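Endo-1,3-beta-glucanase (Streptomyces sioyaensis, PDB 3DGT) probably hydrolyses internal linkages of 1,3-beta-glucans through this family 16 glycosyl hydrolase catalytic domain, one piece of a longer protein. Local coordinates at residues P109-D114 with P262-V267; T192-W197 with R207-G212. All coordinates share one frame; numbering follows the deposited sequence.

Contact 1: P109-D114 with P262-V267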
loop_
_atom_site.group_PDB
_atom_site.type_symbol
_atom_site.label_atom_id
_atom_site.label_comp_id
_atom_site.label_asym_id
_atom_site.label_seq_id
_atom_site.Cartn_x
_atom_site.Cartn_y
_atom_site.Cartn_z
ATOM N N PRO A 109 11.560 -4.332 -2.317
ATOM C CA PRO A 109 12.663 -5.155 -1.817
ATOM C C PRO A 109 13.545 -5.667 -2.950
ATOM O O PRO A 109 13.057 -6.276 -3.903
ATOM C CB PRO A 109 11.940 -6.297 -1.104
ATOM C CG PRO A 109 10.699 -5.654 -0.591
ATOM C CD PRO A 109 10.282 -4.689 -1.679
ATOM N N ASN A 110 14.845 -5.402 -2.849
ATOM C CA ASN A 110 15.751 -5.679 -3.953
ATOM C C ASN A 110 16.263 -7.104 -3.923
ATOM O O ASN A 110 17.372 -7.394 -3.464
ATOM C CB ASN A 110 16.901 -4.676 -3.986
ATOM C CG ASN A 110 17.707 -4.755 -5.257
ATOM O OD1 ASN A 110 17.429 -5.561 -6.151
ATOM N ND2 ASN A 110 18.707 -3.900 -5.352
ATOM N N VAL A 111 15.399 -7.984 -4.415
ATOM C CA VAL A 111 15.638 -9.421 -4.423
ATOM C C VAL A 111 14.791 -10.018 -5.552
ATOM O O VAL A 111 13.671 -9.574 -5.796
ATOM C CB VAL A 111 15.310 -10.038 -3.030
ATOM C CG1 VAL A 111 13.848 -9.818 -2.639
ATOM C CG2 VAL A 111 15.676 -11.520 -2.978
ATOM N N THR A 112 15.355 -10.981 -6.278
ATOM C CA THR A 112 14.666 -11.586 -7.422
ATOM C C THR A 112 14.836 -13.097 -7.388
ATOM O O THR A 112 15.643 -13.617 -6.615
ATOM C CB THR A 112 15.202 -11.037 -8.768
ATOM O OG1 THR A 112 16.588 -11.360 -8.888
ATOM C CG2 THR A 112 15.035 -9.521 -8.852
ATOM N N GLY A 113 14.078 -13.793 -8.225
ATOM C CA GLY A 113 14.222 -15.242 -8.385
ATOM C C GLY A 113 13.774 -16.027 -7.175
ATOM O O GLY A 113 12.896 -15.596 -6.428
ATOM N N ASP A 114 14.385 -17.190 -6.967
ATOM C CA ASP A 114 13.962 -18.059 -5.860
ATOM C C ASP A 114 14.079 -17.375 -4.500
ATOM O O ASP A 114 13.281 -17.632 -3.603
ATOM C CB ASP A 114 14.762 -19.369 -5.829
ATOM C CG ASP A 114 14.421 -20.310 -6.983
ATOM O OD1 ASP A 114 13.464 -20.046 -7.742
ATOM O OD2 ASP A 114 15.132 -21.332 -7.123
ATOM N N PRO A 262 15.728 -13.517 3.757
ATOM C CA PRO A 262 15.254 -12.385 4.536
ATOM C C PRO A 262 16.194 -11.195 4.345
ATOM O O PRO A 262 17.240 -11.315 3.697
ATOM C CB PRO A 262 15.356 -12.891 5.972
ATOM C CG PRO A 262 16.562 -13.802 5.933
ATOM C CD PRO A 262 16.402 -14.523 4.607
ATOM N N GLY A 263 15.814 -10.054 4.904
ATOM C CA GLY A 263 16.746 -8.938 5.010
ATOM C C GLY A 263 16.761 -7.953 3.858
ATOM O O GLY A 263 17.645 -7.090 3.797
ATOM N N HIS A 264 15.785 -8.059 2.955
ATOM C CA HIS A 264 15.669 -7.110 1.840
ATOM C C HIS A 264 14.535 -6.131 2.101
ATOM O O HIS A 264 13.373 -6.493 1.952
ATOM C CB HIS A 264 15.461 -7.857 0.516
ATOM C CG HIS A 264 16.588 -8.774 0.175
ATOM N ND1 HIS A 264 17.771 -8.318 -0.358
ATOM C CD2 HIS A 264 16.720 -10.114 0.306
ATOM C CE1 HIS A 264 18.582 -9.342 -0.560
ATOM N NE2 HIS A 264 17.968 -10.443 -0.167
ATOM N N PRO A 265 14.873 -4.890 2.513
ATOM C CA PRO A 265 13.806 -3.950 2.868
ATOM C C PRO A 265 13.057 -3.333 1.697
ATOM O O PRO A 265 13.629 -3.137 0.624
ATOM C CB PRO A 265 14.557 -2.842 3.613
ATOM C CG PRO A 265 15.922 -2.829 2.972
ATOM C CD PRO A 265 16.216 -4.307 2.723
ATOM N N MET A 266 11.787 -3.007 1.920
ATOM C CA MET A 266 11.156 -1.968 1.118
ATOM C C MET A 266 11.683 -0.651 1.680
ATOM O O MET A 266 11.690 -0.445 2.900
ATOM C CB MET A 266 9.640 -2.020 1.230
ATOM C CG MET A 266 8.962 -0.898 0.434
ATOM S SD MET A 266 7.182 -1.122 0.241
ATOM C CE MET A 266 6.621 -0.950 1.935
ATOM N N VAL A 267 12.167 0.210 0.787
ATOM C CA VAL A 267 12.814 1.460 1.160
ATOM C C VAL A 267 11.902 2.608 0.729
ATOM O O VAL A 267 11.725 2.830 -0.467
ATOM C CB VAL A 267 14.194 1.598 0.478
ATOM C CG1 VAL A 267 14.894 2.856 0.961
ATOM C CG2 VAL A 267 15.071 0.378 0.765
HETATM O O HOH W 1 15.949 -3.714 -0.674
#

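Contact 2: T192-W197 with R207-G212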
loop_
_atom_site.group_PDB
_atom_site.type_symbol
_atom_site.label_atom_id
_atom_site.label_comp_id
_atom_site.label_asym_id
_atom_site.label_seq_id
_atom_site.Cartn_x
_atom_site.Cartn_y
_atom_site.Cartn_z
ATOM N N THR A 192 7.990 6.320 -8.061
ATOM C CA THR A 192 6.902 7.054 -7.423
ATOM C C THR A 192 5.582 6.398 -7.795
ATOM O O THR A 192 5.318 6.161 -8.970
ATOM C CB THR A 192 6.943 8.537 -7.877
ATOM O OG1 THR A 192 8.238 9.069 -7.574
ATOM C CG2 THR A 192 5.906 9.378 -7.207
ATOM N N TYR A 193 4.769 6.092 -6.788
ATOM C CA TYR A 193 3.481 5.418 -6.967
ATOM C C TYR A 193 2.399 6.345 -6.465
ATOM O O TYR A 193 2.439 6.777 -5.316
ATOM C CB TYR A 193 3.475 4.092 -6.192
ATOM C CG TYR A 193 4.593 3.173 -6.635
ATOM C CD1 TYR A 193 5.850 3.236 -6.037
ATOM C CD2 TYR A 193 4.403 2.258 -7.664
ATOM C CE1 TYR A 193 6.883 2.425 -6.462
ATOM C CE2 TYR A 193 5.430 1.443 -8.095
ATOM C CZ TYR A 193 6.656 1.521 -7.482
ATOM O OH TYR A 193 7.656 0.691 -7.923
ATOM N N THR A 194 1.432 6.644 -7.328
ATOM C CA THR A 194 0.485 7.732 -7.064
ATOM C C THR A 194 -0.948 7.325 -7.364
ATOM O O THR A 194 -1.225 6.654 -8.363
ATOM C CB THR A 194 0.828 8.970 -7.932
ATOM O OG1 THR A 194 2.219 9.278 -7.792
ATOM C CG2 THR A 194 0.006 10.194 -7.527
ATOM N N MET A 195 -1.848 7.741 -6.482
ATOM C CA MET A 195 -3.277 7.601 -6.687
ATOM C C MET A 195 -3.853 9.009 -6.726
ATOM O O MET A 195 -3.661 9.776 -5.781
ATOM C CB MET A 195 -3.870 6.801 -5.525
ATOM C CG MET A 195 -5.356 6.443 -5.633
ATOM S SD MET A 195 -6.498 7.833 -5.387
ATOM C CE MET A 195 -6.058 8.393 -3.751
ATOM N N GLU A 196 -4.511 9.357 -7.835
ATOM C CA GLU A 196 -5.275 10.594 -7.906
ATOM C C GLU A 196 -6.771 10.290 -7.856
ATOM O O GLU A 196 -7.292 9.508 -8.653
ATOM C CB GLU A 196 -4.930 11.429 -9.144
ATOM C CG GLU A 196 -5.796 12.689 -9.254
ATOM C CD GLU A 196 -5.491 13.521 -10.473
ATOM O OE1 GLU A 196 -4.429 14.163 -10.510
ATOM O OE2 GLU A 196 -6.330 13.560 -11.384
ATOM N N TRP A 197 -7.433 10.918 -6.892
ATOM C CA TRP A 197 -8.848 10.750 -6.641
ATOM C C TRP A 197 -9.493 12.049 -7.104
ATOM O O TRP A 197 -9.297 13.111 -6.494
ATOM C CB TRP A 197 -9.015 10.535 -5.145
ATOM C CG TRP A 197 -10.393 10.286 -4.582
ATOM C CD1 TRP A 197 -11.610 10.364 -5.213
ATOM C CD2 TRP A 197 -10.666 9.989 -3.215
ATOM N NE1 TRP A 197 -12.625 10.091 -4.309
ATOM C CE2 TRP A 197 -12.062 9.866 -3.077
ATOM C CE3 TRP A 197 -9.850 9.793 -2.089
ATOM C CZ2 TRP A 197 -12.663 9.564 -1.852
ATOM C CZ3 TRP A 197 -10.444 9.503 -0.875
ATOM C CH2 TRP A 197 -11.835 9.382 -0.768
ATOM N N ARG A 207 -7.308 7.460 -10.522
ATOM C CA ARG A 207 -6.253 7.083 -11.465
ATOM C C ARG A 207 -4.992 6.690 -10.731
ATOM O O ARG A 207 -4.524 7.424 -9.860
ATOM C CB ARG A 207 -5.943 8.186 -12.495
ATOM C CG ARG A 207 -5.699 9.582 -11.955
ATOM C CD ARG A 207 -5.797 10.642 -13.059
ATOM N NE ARG A 207 -7.068 10.548 -13.767
ATOM C CZ ARG A 207 -8.091 11.394 -13.639
ATOM N NH1 ARG A 207 -8.012 12.458 -12.854
ATOM N NH2 ARG A 207 -9.200 11.170 -14.319
ATOM N N PHE A 208 -4.462 5.521 -11.079
ATOM C CA PHE A 208 -3.213 5.032 -10.505
ATOM C C PHE A 208 -2.082 5.181 -11.501
ATOM O O PHE A 208 -2.235 4.829 -12.684
ATOM C CB PHE A 208 -3.327 3.558 -10.134
ATOM C CG PHE A 208 -4.386 3.257 -9.105
ATOM C CD1 PHE A 208 -4.106 3.369 -7.742
ATOM C CD2 PHE A 208 -5.649 2.826 -9.493
ATOM C CE1 PHE A 208 -5.083 3.059 -6.800
ATOM C CE2 PHE A 208 -6.626 2.511 -8.547
ATOM C CZ PHE A 208 -6.344 2.632 -7.204
ATOM N N SER A 209 -0.957 5.702 -11.014
ATOM C CA SER A 209 0.218 5.925 -11.857
ATOM C C SER A 209 1.512 5.464 -11.203
ATOM O O SER A 209 1.597 5.327 -9.979
ATOM C CB SER A 209 0.321 7.399 -12.247
ATOM O OG SER A 209 0.345 8.239 -11.111
ATOM N N VAL A 210 2.510 5.221 -12.047
ATOM C CA VAL A 210 3.873 4.967 -11.602
ATOM C C VAL A 210 4.787 5.910 -12.374
ATOM O O VAL A 210 4.693 6.022 -13.595
ATOM C CB VAL A 210 4.299 3.474 -11.762
ATOM C CG1 VAL A 210 4.160 2.995 -13.216
ATOM C CG2 VAL A 210 5.737 3.268 -11.262
ATOM N N ASP A 211 5.649 6.607 -11.642
ATOM C CA ASP A 211 6.554 7.610 -12.222
ATOM C C ASP A 211 5.812 8.565 -13.157
ATOM O O ASP A 211 6.308 8.925 -14.232
ATOM C CB ASP A 211 7.714 6.930 -12.952
ATOM C CG ASP A 211 8.571 6.083 -12.037
ATOM O OD1 ASP A 211 8.656 6.381 -10.825
ATOM O OD2 ASP A 211 9.157 5.116 -12.550
ATOM N N GLY A 212 4.615 8.960 -12.739
ATOM C CA GLY A 212 3.823 9.920 -13.496
ATOM C C GLY A 212 3.043 9.361 -14.676
ATOM O O GLY A 212 2.403 10.136 -15.405
HETATM O O HOH W 2 3.570 8.338 -10.108
#

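Contact 1: P109-D114 with P262-V267
H264 lays one face of its imidazole against V111. V111 CB stands 3.7 Å from the centroid of the H264 ring, only 15° off its normal, in a CH-pi contact. It is displaced toward the rim on the CD2 side, where V111 CG2 also approaches. The two side chains cross at about a right angle. The H264 ring swings beside its own backbone N, with CG anti to the carbonyl carbon (chi1 -61°), and this brings the face over V111. At the ring's NE2, H264 is hydrogen-bonded to E261. N110 O lies 3.3 Å from H264 ND1, but the angle is too poor for a hydrogen bond. An alanine in place of H264 would probably leave V111 without its aromatic cover and E261 without its hydrogen-bond mate. H264 O is buried and has no polar partner in the model; P109 CB lies 3.4 Å from H264 O.

P265 contributes its carbonyl rather than its ring. P109 CA makes a CA-H...O contact of 3.3 Å to P265 O. A water also donates to P265 O at 2.7 Å and accepts from N110 N. N110 is the centre of an inverse gamma turn, and the water ties that turn to segment 262-267.

M266 begins the strand. M266 CB lies 4.0 Å from P109 CD, the two side chains side by side. Y119 and P121 of strand 119-127 also pack on P109. The contact is packing with one water bridge at the start of strand 266-276, beside the loop that follows strand 99-107 in the family 16 beta-sandwich.

Contact 2: T192-W197 with R207-G212
T192 O is gripped by two donors. D211 N gives T192 O a nearly straight hydrogen bond of 2.7 Å, and a water gives T192 O another of 3.0 Å. V210 CA adds a CA-H...O contact to the same oxygen. The water also donates to T194 OG1 and accepts from G212 N, so it links the strand to the turn. T194 OG1 has a further partner in E103.

D211 returns the grip with its side chain. D211 OD1 takes the N-H of T192 N at 2.8 Å, and the bond runs at 169°. The carboxylate thus extends the ladder past the last strand residue. Further along, T194 pairs with S209 and E196 with R207, each as an antiparallel hydrogen-bonded pair.

Y193 and M195 turn to the other face, in non-hydrogen-bonded pairs with V210 and F208. Y193 CE2 touches V210 CG2 at 3.7 Å, the side chains lying alongside. M195 CG meets F208 CE1 at 3.6 Å. T155 and A157 of strand 155-160 cover parts of this apolar face.

On the polar face, R207 runs alongside E196, bent at chi3 (54°), with R207 CG 3.5 Å from E196 CB. R207 NH1 forms a salt bridge to E196 OE2 through the guanidinium edge; its modelled length of 2.5 Å is very short and doubtful. The carboxylate and guanidinium planes stand 86° apart, which goes with a single-oxygen contact. R101 holds E196 OE1, and D198 shares R207 NH1. The hairpin thus has an apolar face and a polar one, with hydroxyls and a water toward T192 and linked charges at the E196-R207 end that would probably offset one another.

Overall arrangement
Contacts 1 and 2 do not touch. Their centres are 23 Å apart and their nearest atoms about 8 Å. Strand 99-107 connects them: it pairs with strand 266-276 on one side, as V267 does with Q107, and with strand 191-198 on the other, as Y193 does with A104. It then runs out into the loop of 109-114. The hairpin of contact 2 comes between the two segments of contact 1 in sequence. The magnesium ion, bound at D16, G66 and D269, lies about 12 Å from the M266 side chain and about 11 Å from that of T192. Neither contact supplies a ligand to it. D269 lies on strand 266-276, whose start belongs to contact 1.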